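Local coordinates for protein D-galactonate dehydratase family member RspA (Pantoea ananatis, PDB 3T6C) that catalyses, with low activity in vitro and with magnesium, the dehydration of D-gluconate to 2-dehydro-3-deoxy-D-gluconate, as a member of the mandelate racemase/muconate lactonizing enzyme family of the enolase superfamily, at residues A[220-225]-A[245-250]; A[251-256]-A[280-285]; A[430-433]-A[437-440]; A[171-176]-A[267-272]. All coordinates share one frame; numbering follows the deposited sequence. Where two conformers were deposited one is given.

Interaction 1 of 4, residues A[220-225]-A[245-250]; sequences EAYAKS and HDAHER. With MG (magnesium ion), chain C; GCO (D-gluconic acid), chain D.
Tyr-222 reaches from helix 219-237 to the end of strand 242-246, where its hydroxyl meets the His-245 ring at its edge, near the ring plane, and lies beside Ala-247. Helix and strand are successive elements of the (beta/alpha)7-beta barrel of the enolase superfamily. With CG anti to the backbone N (chi1 159°), the tyrosine ring is aimed at the strand. The two side chains approach from opposite directions, and their rings meet rim to rim, with planes at 24°. A hydrogen bond of 2.7 Å joins Tyr-222 OH to His-245 NE2; either atom could be the donor. The imidazole is also held through ND1 by the carbonyl of Cys-176, so both ring nitrogens of this buried histidine are engaged and its rotation is fixed. Tyrosine suits the helix position because its long ring spans the distance while keeping a polar end for the histidine. The small Ala-247 accommodates that end: its CA is 3.2 Å from Tyr-222 OH.

Next along the strand, Asp-246 points away from the helix and into the active site. Its OD2 binds the magnesium ion at 2.0 Å, while OD1 accepts from a metal-bound water at 2.6 Å. Beyond it, a type I' turn from Ala-247 to Arg-250 carries His-248, a proton donor/acceptor by similarity, whose NE2 is hydrogen-bonded to O4 of D-gluconate at 2.9 Å.

Interaction 2 of 4, residues A[251-256]-A[280-285]; sequences ITPINA and TEWLKM
Pro-253 lies over one face of the Trp-282 indole, displaced toward the rim. Its CB stands 3.6 Å from the centroid of the five-membered ring and 28° off the ring normal, a CH-pi contact, with CD2 of Trp-282 the nearest atom to Pro-253 CB at 3.3 Å. The proline CG extends the contact toward CG and CD1 of Trp-282. With CG anti to its carbonyl carbon (chi1 -77°), the tryptophan presents this face to the pyrrolidine. Proline suits the first turn of a helix, where its missing N-H costs no backbone bond, and its compact ring fits a flat aromatic surface.

A second apolar contact is made where the ends of two chains cross at a slant: the Ile-254 methyl CD1 meets the Met-285 methyl CE at 3.5 Å. Extended throughout, the methionine chain carries its end methyl to the isoleucine. Thr-252 occupies the N-cap position, its OG1 accepting a weak bond from Asn-255 N.

Asn-341 of a second subunit accepts through its carbonyl oxygen from Trp-282 NE1, and Asp-316 of the same second subunit packs on both Ile-254 and Trp-282. Within the chain, the contact joins the start of helix 253-262 to the region leading into helix 283-289, with strand 270-272 between them in sequence.

Interaction 3 of 4, residues A[430-433]-A[437-440]; sequences ARTP and VWRP. With EDO (1,2-ethanediol), chain F.
The backbone nitrogen of Trp-438 donates to the carbonyl oxygen of Ala-430 over 2.8 Å, a nearly straight bond with an N-H...O angle of 161°. A water accepts from Ala-430 N at 2.8 Å and lies 2.7 Å from Trp-438 O, so it sits between the two.

Arg-431 and Val-437 form the neighbouring non-hydrogen-bonded antiparallel pair. In one of two deposited conformers the Val-437 methyl CG2 lies over one face of the Arg-431 guanidinium, 3.3 Å from NH1. The arginine chain is extended from CG to NE, which carries the flat group across to the valine, while NH1 is hydrogen-bonded to Gly-435 O and salt-bridged to Asp-93 of a third subunit. Arginine can suit such a place because its face tolerates a methyl while its N-H groups bond outward.

Thr-432 turns its methyl CG2 toward the benzo part of the Trp-438 indole, 3.5 Å from CE3. The indole NE1 donates to Glu-249 O, and the ring meets Phe-217 edge-to-face. Arg-439 NE donates to O1 of a bound 1,2-ethanediol at 2.9 Å. Near the chain end, Ala-430 CB touches Pro-440 CB at 4.1 Å, and the terminal Pro-440 O accepts from Arg-250 NE.

The arrangement is a short, antiparallel beta hairpin at the C-terminus, extended by strand 215-216 into a three-stranded mixed sheet.

Interaction 4 of 4, residues A[171-176]-A[267-272]; sequences YQYIRC and QLFFLE. With MG (magnesium ion), chain C; GCO (D-gluconic acid), chain D.
Tyr-173 and Phe-269, which account for most of the surface buried here, form a T-shaped stack. The edge of the tyrosine ring is directed at the face of the phenylalanine, with planes at 81° and centroids 5.2 Å apart. Its CD2 stands over the centre of the phenylalanine ring, while the closest atoms are Tyr-173 CE2 and Phe-269 CE1 at 3.6 Å. Phe-269 has CG anti to its backbone N (chi1 -179°), which carries its ring toward Tyr-173. Two aromatics suit this place because they pack across the intervening strand 242-246, where Glu-242 touches both side chains.

Strands 173-176 and 270-272 both run parallel to 242-246, as beta strands of the enolase-superfamily barrel, whose C-terminal ends carry the catalytic groups. At that end Arg-175 and Glu-272 face each other without direct contact. A water links them, accepting from Arg-175 NH1 at 3.0 Å and lying 2.6 Å from Glu-272 OE1; it is also near O1B of D-gluconate.

Glu-272 has an extended chain beyond CG, which brings OE2 to the magnesium ion at 2.0 Å. That oxygen also accepts from Arg-319 NH2, while Arg-175 NH1 is hydrogen-bonded to the hydroxyl of Tyr-181.

In the fold
Interactions 1 and 4 share the magnesium ion, its bound water and D-gluconate: Asp-246 and Glu-272, with Glu-298, are the protein ligands of the metal. Their strands are neighbours, joined by His-245 O to Glu-272 N and Ala-247 N to Glu-272 O, each 2.8 Å. Interaction 1 passes directly into interaction 2, where Tyr-222 CD2 packs on Ile-251 CG2 at 3.6 Å. Interaction 3 brings the chain end against the turn of interaction 1 and touches interaction 2 through Trp-438 CH2, 3.8 Å from Thr-252 CG2. The side chain of Pro-440 lies about 8 Å from the bound D-gluconic acid, nearest atoms. Interactions 3 and 4 do not touch, their centres being about 25 Å apart.

Interaction 1 of 4, residues A[220-225]-A[245-250]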
# COMPACT_ATOMS: atom_id res chain seq x y z
N GLU A 220 15.25 29.30 -10.33
CA GLU A 220 13.90 29.77 -10.60
C GLU A 220 13.86 30.37 -12.00
O GLU A 220 12.94 30.08 -12.79
CB GLU A 220 13.47 30.80 -9.56
CG GLU A 220 12.94 30.10 -8.27
CD GLU A 220 14.01 29.84 -7.27
OE1 GLU A 220 15.11 30.47 -7.43
OE2 GLU A 220 13.73 29.05 -6.28
N ALA A 221 14.85 31.20 -12.33
CA ALA A 221 14.87 31.82 -13.66
C ALA A 221 15.08 30.77 -14.73
O ALA A 221 14.48 30.85 -15.81
CB ALA A 221 15.97 32.91 -13.69
N TYR A 222 15.93 29.81 -14.45
CA TYR A 222 16.13 28.66 -15.36
C TYR A 222 14.78 27.94 -15.61
O TYR A 222 14.36 27.77 -16.77
CB TYR A 222 17.21 27.73 -14.80
CG TYR A 222 17.07 26.35 -15.39
CD1 TYR A 222 17.40 26.10 -16.74
CD2 TYR A 222 16.60 25.33 -14.63
CE1 TYR A 222 17.19 24.79 -17.28
CE2 TYR A 222 16.41 24.05 -15.14
CZ TYR A 222 16.71 23.78 -16.45
OH TYR A 222 16.47 22.49 -16.91
N ALA A 223 14.08 27.52 -14.54
CA ALA A 223 12.88 26.67 -14.70
C ALA A 223 11.85 27.40 -15.53
O ALA A 223 11.25 26.83 -16.43
CB ALA A 223 12.29 26.31 -13.36
N LYS A 224 11.66 28.69 -15.25
CA LYS A 224 10.64 29.46 -16.00
C LYS A 224 11.02 29.62 -17.47
O LYS A 224 10.14 29.71 -18.33
CB LYS A 224 10.38 30.81 -15.30
CG LYS A 224 9.80 30.68 -13.90
CD LYS A 224 9.69 32.05 -13.23
CE LYS A 224 9.02 32.00 -11.86
NZ LYS A 224 9.98 31.74 -10.77
N SER A 225 12.31 29.63 -17.78
CA SER A 225 12.73 29.88 -19.15
C SER A 225 12.38 28.71 -20.05
O SER A 225 12.25 28.88 -21.28
CB SER A 225 14.24 30.17 -19.21
OG SER A 225 15.05 28.98 -19.17
N HIS A 245 15.33 17.57 -23.31
CA HIS A 245 15.88 18.60 -22.43
C HIS A 245 16.45 17.92 -21.19
O HIS A 245 15.86 16.96 -20.68
CB HIS A 245 14.83 19.67 -22.01
CG HIS A 245 15.42 20.76 -21.17
ND1 HIS A 245 16.32 21.69 -21.66
CD2 HIS A 245 15.32 20.99 -19.83
CE1 HIS A 245 16.71 22.48 -20.67
NE2 HIS A 245 16.13 22.07 -19.55
N ASP A 246 17.59 18.43 -20.71
CA ASP A 246 18.24 17.88 -19.51
C ASP A 246 18.17 18.89 -18.37
O ASP A 246 18.84 19.97 -18.43
CB ASP A 246 19.72 17.58 -19.88
CG ASP A 246 20.47 16.77 -18.81
OD1 ASP A 246 19.99 16.62 -17.66
OD2 ASP A 246 21.58 16.27 -19.14
N ALA A 247 17.37 18.59 -17.34
CA ALA A 247 17.27 19.49 -16.18
C ALA A 247 18.50 19.37 -15.28
O ALA A 247 18.75 20.27 -14.50
CB ALA A 247 16.04 19.15 -15.40
N HIS A 248 19.23 18.25 -15.39
CA HIS A 248 20.55 18.10 -14.74
C HIS A 248 20.54 18.42 -13.26
O HIS A 248 21.41 19.12 -12.74
CB HIS A 248 21.60 18.94 -15.46
CG HIS A 248 23.00 18.36 -15.44
ND1 HIS A 248 23.81 18.42 -14.32
CD2 HIS A 248 23.73 17.77 -16.41
CE1 HIS A 248 24.98 17.88 -14.60
NE2 HIS A 248 24.96 17.47 -15.86
N GLU A 249 19.48 17.93 -12.59
CA GLU A 249 19.26 18.05 -11.12
C GLU A 249 19.35 19.50 -10.58
O GLU A 249 19.61 19.68 -9.40
CB GLU A 249 20.19 17.10 -10.29
CG GLU A 249 21.74 17.35 -10.45
CD GLU A 249 22.65 16.41 -9.61
OE1 GLU A 249 22.12 15.51 -8.92
OE2 GLU A 249 23.90 16.64 -9.62
N ARG A 250 19.06 20.50 -11.43
CA ARG A 250 19.33 21.90 -11.07
C ARG A 250 18.19 22.61 -10.38
O ARG A 250 18.30 23.81 -10.11
CB ARG A 250 19.74 22.69 -12.32
CG ARG A 250 21.10 22.33 -12.84
CD ARG A 250 22.17 22.85 -11.91
NE ARG A 250 23.55 22.61 -12.39
CZ ARG A 250 24.48 23.55 -12.57
NH1 ARG A 250 24.22 24.85 -12.37
NH2 ARG A 250 25.70 23.17 -12.93
MG MG C . 22.55 14.56 -18.59
C1 GCO D . 24.83 14.47 -20.41
C2 GCO D . 25.46 14.76 -19.09
C3 GCO D . 26.86 15.33 -19.17
C4 GCO D . 27.51 15.33 -17.80
C5 GCO D . 28.98 15.02 -17.93
C6 GCO D . 29.72 14.97 -16.61
O1A GCO D . 25.52 14.24 -21.44
O1B GCO D . 23.57 14.32 -20.44
O2 GCO D . 24.52 15.41 -18.27
O3 GCO D . 26.73 16.60 -19.68
O4 GCO D . 27.32 16.61 -17.22
O5 GCO D . 29.12 13.80 -18.57
O6 GCO D . 31.09 14.65 -16.71
O HOH W 1 21.87 15.06 -16.66

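Interaction 2 of 4, residues A[251-256]-A[280-285]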
# COMPACT_ATOMS: atom_id res chain seq x y z
N ILE A 251 17.08 21.92 -10.08
CA ILE A 251 15.93 22.59 -9.47
C ILE A 251 15.35 21.70 -8.36
O ILE A 251 15.70 20.51 -8.26
CB ILE A 251 14.81 22.90 -10.52
CG1 ILE A 251 14.36 21.62 -11.21
CG2 ILE A 251 15.36 23.88 -11.61
CD1 ILE A 251 13.43 21.90 -12.43
N THR A 252 14.49 22.26 -7.53
CA THR A 252 13.89 21.43 -6.47
C THR A 252 12.89 20.43 -7.05
O THR A 252 12.35 20.66 -8.14
CB THR A 252 13.10 22.28 -5.45
OG1 THR A 252 12.01 22.93 -6.10
CG2 THR A 252 14.02 23.31 -4.73
N PRO A 253 12.61 19.33 -6.33
CA PRO A 253 11.72 18.33 -6.95
C PRO A 253 10.33 18.87 -7.33
O PRO A 253 9.83 18.56 -8.43
CB PRO A 253 11.65 17.22 -5.88
CG PRO A 253 13.03 17.30 -5.15
CD PRO A 253 13.30 18.83 -5.11
N ILE A 254 9.72 19.69 -6.49
CA ILE A 254 8.39 20.13 -6.80
C ILE A 254 8.45 21.03 -8.05
O ILE A 254 7.56 21.01 -8.91
CB ILE A 254 7.74 20.81 -5.60
CG1 ILE A 254 6.27 21.14 -5.88
CG2 ILE A 254 8.48 22.07 -5.24
CD1 ILE A 254 5.38 19.93 -6.13
N ASN A 255 9.49 21.87 -8.16
CA ASN A 255 9.64 22.69 -9.38
C ASN A 255 9.92 21.85 -10.62
O ASN A 255 9.47 22.19 -11.73
CB ASN A 255 10.67 23.80 -9.21
CG ASN A 255 10.24 24.88 -8.21
OD1 ASN A 255 9.04 25.08 -7.95
ND2 ASN A 255 11.19 25.58 -7.68
N ALA A 256 10.57 20.68 -10.45
CA ALA A 256 10.72 19.77 -11.58
C ALA A 256 9.40 19.13 -11.99
O ALA A 256 9.21 18.88 -13.15
CB ALA A 256 11.70 18.66 -11.23
N THR A 280 15.42 10.51 -5.53
CA THR A 280 14.57 9.57 -6.29
C THR A 280 13.19 9.27 -5.71
O THR A 280 12.27 8.98 -6.47
CB THR A 280 15.29 8.21 -6.54
OG1 THR A 280 15.78 7.70 -5.31
CG2 THR A 280 16.44 8.42 -7.53
N GLU A 281 12.98 9.41 -4.41
CA GLU A 281 11.65 9.16 -3.82
C GLU A 281 10.61 10.17 -4.32
O GLU A 281 9.44 9.91 -4.25
CB GLU A 281 11.77 9.17 -2.28
CG GLU A 281 12.44 7.89 -1.80
CD GLU A 281 12.76 7.89 -0.30
OE1 GLU A 281 12.49 8.90 0.39
OE2 GLU A 281 13.35 6.87 0.14
N TRP A 282 11.05 11.32 -4.85
CA TRP A 282 10.11 12.29 -5.35
C TRP A 282 9.48 11.88 -6.70
O TRP A 282 8.50 12.50 -7.16
CB TRP A 282 10.84 13.65 -5.50
CG TRP A 282 11.06 14.35 -4.19
CD1 TRP A 282 12.12 14.18 -3.29
CD2 TRP A 282 10.17 15.30 -3.59
NE1 TRP A 282 11.91 15.01 -2.21
CE2 TRP A 282 10.72 15.69 -2.35
CE3 TRP A 282 8.95 15.87 -4.00
CZ2 TRP A 282 10.12 16.63 -1.50
CZ3 TRP A 282 8.34 16.82 -3.14
CH2 TRP A 282 8.92 17.19 -1.93
N LEU A 283 10.07 10.91 -7.39
CA LEU A 283 9.53 10.54 -8.69
C LEU A 283 8.16 9.87 -8.54
O LEU A 283 7.40 9.92 -9.52
CB LEU A 283 10.50 9.64 -9.50
CG LEU A 283 11.70 10.45 -9.99
CD1 LEU A 283 12.77 9.47 -10.53
CD2 LEU A 283 11.30 11.41 -11.08
N LYS A 284 7.84 9.28 -7.38
CA LYS A 284 6.48 8.74 -7.21
C LYS A 284 5.46 9.86 -7.39
O LYS A 284 4.49 9.74 -8.14
CB LYS A 284 6.33 8.13 -5.84
CG LYS A 284 4.84 7.73 -5.64
CD LYS A 284 4.73 6.86 -4.38
CE LYS A 284 3.29 6.66 -3.97
NZ LYS A 284 3.24 6.10 -2.59
N MET A 285 5.70 11.01 -6.77
CA MET A 285 4.76 12.09 -6.93
C MET A 285 4.73 12.61 -8.35
O MET A 285 3.65 12.86 -8.93
CB MET A 285 5.15 13.22 -5.97
CG MET A 285 4.21 14.41 -6.10
SD MET A 285 4.64 15.71 -4.92
CE MET A 285 3.52 17.02 -5.45

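Interaction 3 of 4, residues A[430-433]-A[437-440]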
# COMPACT_ATOMS: atom_id res chain seq x y z
N ALA A 430 28.65 24.72 -8.13
CA ALA A 430 27.49 25.44 -8.67
C ALA A 430 26.75 26.03 -7.50
O ALA A 430 26.42 25.30 -6.56
CB ALA A 430 26.58 24.46 -9.44
N ARG A 431 26.56 27.35 -7.49
CA ARG A 431 25.91 27.98 -6.35
C ARG A 431 24.69 28.75 -6.79
O ARG A 431 24.68 29.35 -7.87
CB ARG A 431 26.91 28.89 -5.61
CG ARG A 431 28.04 28.12 -4.92
CD ARG A 431 28.94 29.07 -4.17
NE ARG A 431 30.07 28.40 -3.55
CZ ARG A 431 30.09 27.86 -2.33
NH1 ARG A 431 28.99 27.79 -1.56
NH2 ARG A 431 31.23 27.33 -1.88
N THR A 432 23.63 28.69 -5.99
CA THR A 432 22.42 29.51 -6.23
C THR A 432 22.73 30.96 -5.83
O THR A 432 23.78 31.26 -5.29
CB THR A 432 21.19 28.94 -5.48
OG1 THR A 432 21.43 29.07 -4.07
CG2 THR A 432 20.98 27.46 -5.84
N PRO A 433 21.81 31.89 -6.12
CA PRO A 433 22.12 33.31 -5.90
C PRO A 433 22.53 33.65 -4.48
O PRO A 433 23.33 34.55 -4.30
CB PRO A 433 20.81 34.00 -6.30
CG PRO A 433 20.38 33.15 -7.49
CD PRO A 433 20.59 31.74 -6.94
N VAL A 437 25.59 25.88 -2.15
CA VAL A 437 26.06 24.78 -2.99
C VAL A 437 24.89 23.96 -3.51
O VAL A 437 24.02 23.58 -2.72
CB VAL A 437 26.97 23.86 -2.18
CG1 VAL A 437 27.33 22.57 -2.98
CG2 VAL A 437 28.24 24.63 -1.79
N TRP A 438 24.84 23.71 -4.82
CA TRP A 438 23.77 22.85 -5.35
C TRP A 438 24.38 21.62 -5.99
O TRP A 438 25.47 21.70 -6.52
CB TRP A 438 22.98 23.62 -6.40
CG TRP A 438 21.58 23.08 -6.62
CD1 TRP A 438 21.15 22.20 -7.63
CD2 TRP A 438 20.43 23.41 -5.86
NE1 TRP A 438 19.80 21.96 -7.49
CE2 TRP A 438 19.32 22.70 -6.43
CE3 TRP A 438 20.21 24.23 -4.75
CZ2 TRP A 438 18.03 22.79 -5.90
CZ3 TRP A 438 18.93 24.32 -4.23
CH2 TRP A 438 17.85 23.61 -4.81
N ARG A 439 23.65 20.52 -6.04
CA ARG A 439 24.15 19.36 -6.78
C ARG A 439 24.21 19.74 -8.25
O ARG A 439 23.23 20.25 -8.84
CB ARG A 439 23.23 18.14 -6.48
CG ARG A 439 23.29 17.73 -5.04
CD ARG A 439 22.14 16.78 -4.67
NE ARG A 439 22.32 16.23 -3.32
CZ ARG A 439 21.33 15.89 -2.49
NH1 ARG A 439 20.06 16.12 -2.83
NH2 ARG A 439 21.61 15.32 -1.30
N PRO A 440 25.37 19.57 -8.86
CA PRO A 440 25.58 20.32 -10.09
C PRO A 440 25.08 19.59 -11.32
O PRO A 440 25.08 20.16 -12.43
CB PRO A 440 27.10 20.48 -10.10
CG PRO A 440 27.58 19.15 -9.49
CD PRO A 440 26.63 19.03 -8.32
OXT PRO A 440 24.65 18.42 -11.32
C1 EDO F . 26.02 15.02 -2.11
O1 EDO F . 25.07 16.04 -2.50
C2 EDO F . 25.44 13.65 -1.75
O2 EDO F . 24.40 13.85 -0.75
O HOH W 2 28.10 22.47 -6.51

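Interaction 4 of 4, residues A[171-176]-A[267-272]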
# COMPACT_ATOMS: atom_id res chain seq x y z
N TYR A 171 19.94 14.75 -38.30
CA TYR A 171 19.57 14.29 -36.94
C TYR A 171 18.10 14.48 -36.72
O TYR A 171 17.52 15.50 -37.13
CB TYR A 171 20.36 15.04 -35.87
CG TYR A 171 21.82 14.68 -35.94
CD1 TYR A 171 22.26 13.46 -35.41
CD2 TYR A 171 22.75 15.54 -36.54
CE1 TYR A 171 23.58 13.11 -35.45
CE2 TYR A 171 24.10 15.14 -36.63
CZ TYR A 171 24.49 13.95 -36.08
OH TYR A 171 25.82 13.59 -36.12
N GLN A 172 17.49 13.42 -36.20
CA GLN A 172 16.05 13.39 -35.93
C GLN A 172 15.66 13.57 -34.45
O GLN A 172 14.45 13.61 -34.11
CB GLN A 172 15.48 12.11 -36.52
CG GLN A 172 15.80 12.03 -38.01
CD GLN A 172 15.21 10.78 -38.67
OE1 GLN A 172 15.70 9.63 -38.48
NE2 GLN A 172 14.22 11.01 -39.48
N TYR A 173 16.67 13.63 -33.58
CA TYR A 173 16.51 13.73 -32.14
C TYR A 173 17.52 14.73 -31.66
O TYR A 173 18.73 14.56 -31.93
CB TYR A 173 16.80 12.37 -31.48
CG TYR A 173 15.90 11.24 -31.95
CD1 TYR A 173 16.17 10.59 -33.16
CD2 TYR A 173 14.84 10.79 -31.16
CE1 TYR A 173 15.39 9.55 -33.56
CE2 TYR A 173 14.06 9.71 -31.58
CZ TYR A 173 14.34 9.13 -32.77
OH TYR A 173 13.57 8.07 -33.20
N ILE A 174 17.04 15.79 -31.01
CA ILE A 174 17.90 16.92 -30.67
C ILE A 174 17.65 17.38 -29.24
O ILE A 174 16.49 17.69 -28.88
CB ILE A 174 17.64 18.08 -31.64
CG1 ILE A 174 17.98 17.59 -33.07
CG2 ILE A 174 18.57 19.26 -31.29
CD1 ILE A 174 17.46 18.51 -34.12
N ARG A 175 18.72 17.41 -28.42
CA ARG A 175 18.60 17.97 -27.07
C ARG A 175 18.79 19.48 -27.16
O ARG A 175 19.76 19.93 -27.77
CB ARG A 175 19.66 17.40 -26.16
CG ARG A 175 19.44 17.83 -24.70
CD ARG A 175 20.57 17.33 -23.82
NE ARG A 175 21.71 18.25 -23.89
CZ ARG A 175 22.70 18.19 -23.01
NH1 ARG A 175 22.67 17.27 -22.07
NH2 ARG A 175 23.69 19.08 -23.01
N CYS A 176 17.91 20.25 -26.54
CA CYS A 176 17.95 21.74 -26.60
C CYS A 176 18.09 22.31 -25.21
O CYS A 176 17.24 22.07 -24.35
CB CYS A 176 16.66 22.30 -27.23
SG CYS A 176 16.48 21.70 -28.96
N GLN A 267 5.51 17.98 -26.08
CA GLN A 267 5.75 16.56 -26.39
C GLN A 267 7.24 16.25 -26.57
O GLN A 267 7.71 15.81 -27.62
CB GLN A 267 4.92 16.11 -27.60
CG GLN A 267 3.43 16.08 -27.26
CD GLN A 267 2.61 15.82 -28.49
OE1 GLN A 267 2.40 14.67 -28.87
NE2 GLN A 267 2.20 16.89 -29.16
N LEU A 268 7.99 16.43 -25.48
CA LEU A 268 9.41 16.12 -25.52
C LEU A 268 9.61 14.61 -25.60
O LEU A 268 8.83 13.83 -25.02
CB LEU A 268 10.12 16.64 -24.27
CG LEU A 268 10.59 18.11 -24.42
CD1 LEU A 268 9.45 19.09 -24.65
CD2 LEU A 268 11.34 18.48 -23.16
N PHE A 269 10.69 14.21 -26.27
CA PHE A 269 11.05 12.80 -26.31
C PHE A 269 11.40 12.34 -24.89
O PHE A 269 10.97 11.25 -24.46
CB PHE A 269 12.22 12.58 -27.31
CG PHE A 269 12.63 11.16 -27.44
CD1 PHE A 269 11.96 10.32 -28.30
CD2 PHE A 269 13.77 10.69 -26.78
CE1 PHE A 269 12.33 8.98 -28.47
CE2 PHE A 269 14.14 9.32 -26.94
CZ PHE A 269 13.41 8.49 -27.77
N PHE A 270 12.19 13.14 -24.18
CA PHE A 270 12.27 12.97 -22.73
C PHE A 270 12.76 14.23 -22.04
O PHE A 270 13.39 15.06 -22.69
CB PHE A 270 13.04 11.69 -22.30
CG PHE A 270 14.55 11.62 -22.62
CD1 PHE A 270 15.48 12.56 -22.20
CD2 PHE A 270 15.04 10.49 -23.29
CE1 PHE A 270 16.89 12.40 -22.42
CE2 PHE A 270 16.43 10.33 -23.53
CZ PHE A 270 17.35 11.28 -23.11
N LEU A 271 12.42 14.35 -20.76
CA LEU A 271 13.01 15.33 -19.81
C LEU A 271 13.96 14.53 -18.93
O LEU A 271 13.52 13.54 -18.28
CB LEU A 271 11.91 15.98 -18.97
CG LEU A 271 12.41 16.89 -17.86
CD1 LEU A 271 13.18 18.11 -18.48
CD2 LEU A 271 11.21 17.34 -17.02
N GLU A 272 15.22 14.94 -18.91
CA GLU A 272 16.26 14.12 -18.26
C GLU A 272 16.65 14.71 -16.88
O GLU A 272 16.70 15.95 -16.67
CB GLU A 272 17.48 14.06 -19.19
CG GLU A 272 18.72 13.35 -18.65
CD GLU A 272 19.88 13.58 -19.58
OE1 GLU A 272 19.64 13.96 -20.76
OE2 GLU A 272 21.03 13.30 -19.15
MG MG C . 22.55 14.56 -18.59
C1 GCO D . 24.83 14.47 -20.41
C2 GCO D . 25.46 14.76 -19.09
C3 GCO D . 26.86 15.33 -19.17
C4 GCO D . 27.51 15.33 -17.80
C5 GCO D . 28.98 15.02 -17.93
C6 GCO D . 29.72 14.97 -16.61
O1A GCO D . 25.52 14.24 -21.44
O1B GCO D . 23.57 14.32 -20.44
O2 GCO D . 24.52 15.41 -18.27
O3 GCO D . 26.73 16.60 -19.68
O4 GCO D . 27.32 16.61 -17.22
O5 GCO D . 29.12 13.80 -18.57
O6 GCO D . 31.09 14.65 -16.71
O HOH W 3 21.61 14.49 -22.43
O HOH W 1 21.87 15.06 -16.66